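Side-chain contact in malonate decarboxylase acyl carrier protein (Pseudomonas fluorescens, PDB 5VIT), which probably serves as the acyl carrier subunit of malonate decarboxylase, carrying acetyl and malonyl thioesters on a CoA-derived prosthetic group: residues G83-R86 with L87-Q91. Numbering follows the deposited sequence.
Sequences GVVR and LRLEQ
Arg-86 and Glu-90 form an i to i+4 salt bridge on helix 82-96, one of two helices packed on the mixed beta-sheet of this alpha/beta subunit. Arg-86 approaches side-on, with NE 3.0 Å and NH2 3.2 Å from the same carboxylate oxygen, Glu-90 OE2. That oxygen lies close to the guanidinium plane, yet the two flat groups are turned 57° against each other: NE meets OE2 from above the carboxylate plane, whereas NH2 is met by the syn lone pair of OE2. The arginine gets there with CG anti to the backbone N (chi1 174°) and an extended chain to NE, which brings the NE/NH2 edge of the guanidinium up to Glu-90 OE2. Arg-86 NH1, turned away from Glu-90, makes a salt bridge to Glu-466 of the neighbouring MdcA chain, so the guanidinium links two carboxylates across the subunit interface. With an alanine here, Glu-90 would probably lose both hydrogen bonds to the guanidinium, keeping a weak, long ion pair with Arg-521 of MdcA, and Glu-466 of MdcA would lose this salt bridge.

Side-chain packing keeps the same spacing on another side of the helix. The apolar Val-85 and Leu-89 point the same way, Val-85 CG1 lying 3.8 Å from Leu-89 CD1, and both pack against helix 52-62, Val-85 on Trp-55 and Leu-58, Leu-89 on Phe-59 and Leu-62. Val-84 runs alongside Arg-88, its CG1 at the guanidinium edge, 3.9 Å from Arg-88 NH1; that nitrogen is salt-bridged to Asp-27 of strand 27-34.

Backbone hydrogen bonds join the two turns in regular alpha-helical fashion, Leu-87 N to Gly-83 O, Arg-88 N to Val-84 O and Leu-89 N to Val-85 O. Between the salt-bridged pair, Glu-90 N donates to Arg-86 O at 3.0 Å, with an N-H...O angle of 154°.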
ATOM      1  N   GLY B  83      16.079  -4.061   0.143  1.00 26.28           N
ATOM      2  CA  GLY B  83      15.280  -3.302   1.083  1.00 27.79           C
ATOM      3  C   GLY B  83      16.086  -2.300   1.889  1.00 29.99           C
ATOM      4  O   GLY B  83      15.707  -1.128   1.984  1.00 31.52           O
ATOM      5  N   VAL B  84      17.196  -2.748   2.473  1.00 30.09           N
ATOM      6  CA  VAL B  84      18.076  -1.841   3.211  1.00 30.52           C
ATOM      7  C   VAL B  84      18.673  -0.786   2.271  1.00 30.58           C
ATOM      8  O   VAL B  84      18.709   0.395   2.611  1.00 29.79           O
ATOM      9  CB  VAL B  84      19.216  -2.602   3.930  1.00 25.02           C
ATOM     10  CG1 VAL B  84      20.263  -1.625   4.508  1.00 22.54           C
ATOM     11  CG2 VAL B  84      18.643  -3.500   5.033  1.00 29.86           C
ATOM     12  N   VAL B  85      19.122  -1.220   1.090  1.00 29.02           N
ATOM     13  CA  VAL B  85      19.684  -0.306   0.094  1.00 28.78           C
ATOM     14  C   VAL B  85      18.687   0.811  -0.264  1.00 32.03           C
ATOM     15  O   VAL B  85      19.015   1.998  -0.197  1.00 30.66           O
ATOM     16  CB  VAL B  85      20.091  -1.044  -1.211  1.00 29.95           C
ATOM     17  CG1 VAL B  85      20.542  -0.046  -2.247  1.00 32.03           C
ATOM     18  CG2 VAL B  85      21.180  -2.082  -0.950  1.00 27.77           C
ATOM     19  N   ARG B  86      17.469   0.424  -0.633  1.00 31.91           N
ATOM     20  CA  ARG B  86      16.440   1.403  -0.970  1.00 35.17           C
ATOM     21  C   ARG B  86      16.205   2.414   0.161  1.00 37.79           C
ATOM     22  O   ARG B  86      16.182   3.621  -0.073  1.00 34.82           O
ATOM     23  CB  ARG B  86      15.124   0.709  -1.319  1.00 35.04           C
ATOM     24  CG  ARG B  86      14.019   1.719  -1.531  1.00 40.75           C
ATOM     25  CD  ARG B  86      12.716   1.124  -2.016  1.00 34.44           C
ATOM     26  NE  ARG B  86      11.717   2.185  -2.055  1.00 35.88           N
ATOM     27  CZ  ARG B  86      10.421   1.996  -2.275  1.00 42.18           C
ATOM     28  NH1 ARG B  86       9.935   0.771  -2.468  1.00 36.79           N
ATOM     29  NH2 ARG B  86       9.609   3.041  -2.292  1.00 39.40           N
ATOM     30  N   LEU B  87      16.051   1.910   1.387  1.00 34.75           N
ATOM     31  CA  LEU B  87      15.788   2.763   2.544  1.00 37.08           C
ATOM     32  C   LEU B  87      16.897   3.803   2.775  1.00 34.50           C
ATOM     33  O   LEU B  87      16.620   4.974   3.021  1.00 32.22           O
ATOM     34  CB  LEU B  87      15.606   1.901   3.791  1.00 30.38           C
ATOM     35  CG  LEU B  87      14.956   2.572   4.996  1.00 42.81           C
ATOM     36  CD1 LEU B  87      13.581   3.145   4.622  1.00 31.95           C
ATOM     37  CD2 LEU B  87      14.837   1.574   6.141  1.00 35.68           C
ATOM     38  N   ARG B  88      18.149   3.368   2.687  1.00 31.93           N
ATOM     39  CA  ARG B  88      19.284   4.277   2.835  1.00 36.07           C
ATOM     40  C   ARG B  88      19.410   5.322   1.742  1.00 36.12           C
ATOM     41  O   ARG B  88      19.766   6.467   2.014  1.00 32.20           O
ATOM     42  CB  ARG B  88      20.572   3.486   2.895  1.00 33.07           C
ATOM     43  CG  ARG B  88      20.745   2.918   4.253  1.00 43.83           C
ATOM     44  CD  ARG B  88      22.174   2.688   4.516  1.00 42.53           C
ATOM     45  NE  ARG B  88      22.523   3.048   5.874  1.00 44.46           N
ATOM     46  CZ  ARG B  88      22.197   2.349   6.946  1.00 44.85           C
ATOM     47  NH1 ARG B  88      21.467   1.247   6.818  1.00 53.08           N
ATOM     48  NH2 ARG B  88      22.600   2.762   8.149  1.00 39.95           N
ATOM     49  N   LEU B  89      19.132   4.911   0.508  1.00 34.44           N
ATOM     50  CA  LEU B  89      19.164   5.826  -0.614  1.00 31.00           C
ATOM     51  C   LEU B  89      18.115   6.903  -0.403  1.00 37.06           C
ATOM     52  O   LEU B  89      18.357   8.075  -0.697  1.00 34.02           O
ATOM     53  CB  LEU B  89      18.941   5.080  -1.928  1.00 28.19           C
ATOM     54  CG  LEU B  89      20.212   4.500  -2.540  1.00 28.54           C
ATOM     55  CD1 LEU B  89      19.893   3.444  -3.575  1.00 27.52           C
ATOM     56  CD2 LEU B  89      20.984   5.642  -3.165  1.00 30.70           C
ATOM     57  N   GLU B  90      16.954   6.509   0.126  1.00 37.58           N
ATOM     58  CA  GLU B  90      15.888   7.470   0.387  1.00 33.87           C
ATOM     59  C   GLU B  90      16.290   8.387   1.547  1.00 37.77           C
ATOM     60  O   GLU B  90      16.041   9.597   1.488  1.00 38.45           O
ATOM     61  CB  GLU B  90      14.552   6.749   0.650  1.00 40.26           C
ATOM     62  CG  GLU B  90      13.903   6.194  -0.642  1.00 47.12           C
ATOM     63  CD  GLU B  90      12.818   5.127  -0.406  1.00 51.43           C
ATOM     64  OE1 GLU B  90      12.919   4.362   0.586  1.00 54.96           O
ATOM     65  OE2 GLU B  90      11.881   5.026  -1.235  1.00 45.26           O
ATOM     66  N   GLN B  91      16.945   7.830   2.571  1.00 35.36           N
ATOM     67  CA  GLN B  91      17.511   8.640   3.661  1.00 34.01           C
ATOM     68  C   GLN B  91      18.524   9.685   3.157  1.00 36.11           C
ATOM     69  O   GLN B  91      18.538  10.839   3.603  1.00 36.06           O
ATOM     70  CB  GLN B  91      18.205   7.753   4.694  1.00 38.23           C
ATOM     71  CG  GLN B  91      17.302   6.771   5.433  1.00 49.64           C
ATOM     72  CD  GLN B  91      18.079   5.885   6.418  1.00 55.63           C
ATOM     73  OE1 GLN B  91      19.323   5.840   6.403  1.00 48.09           O
ATOM     74  NE2 GLN B  91      17.341   5.166   7.269  1.00 56.78           N
TER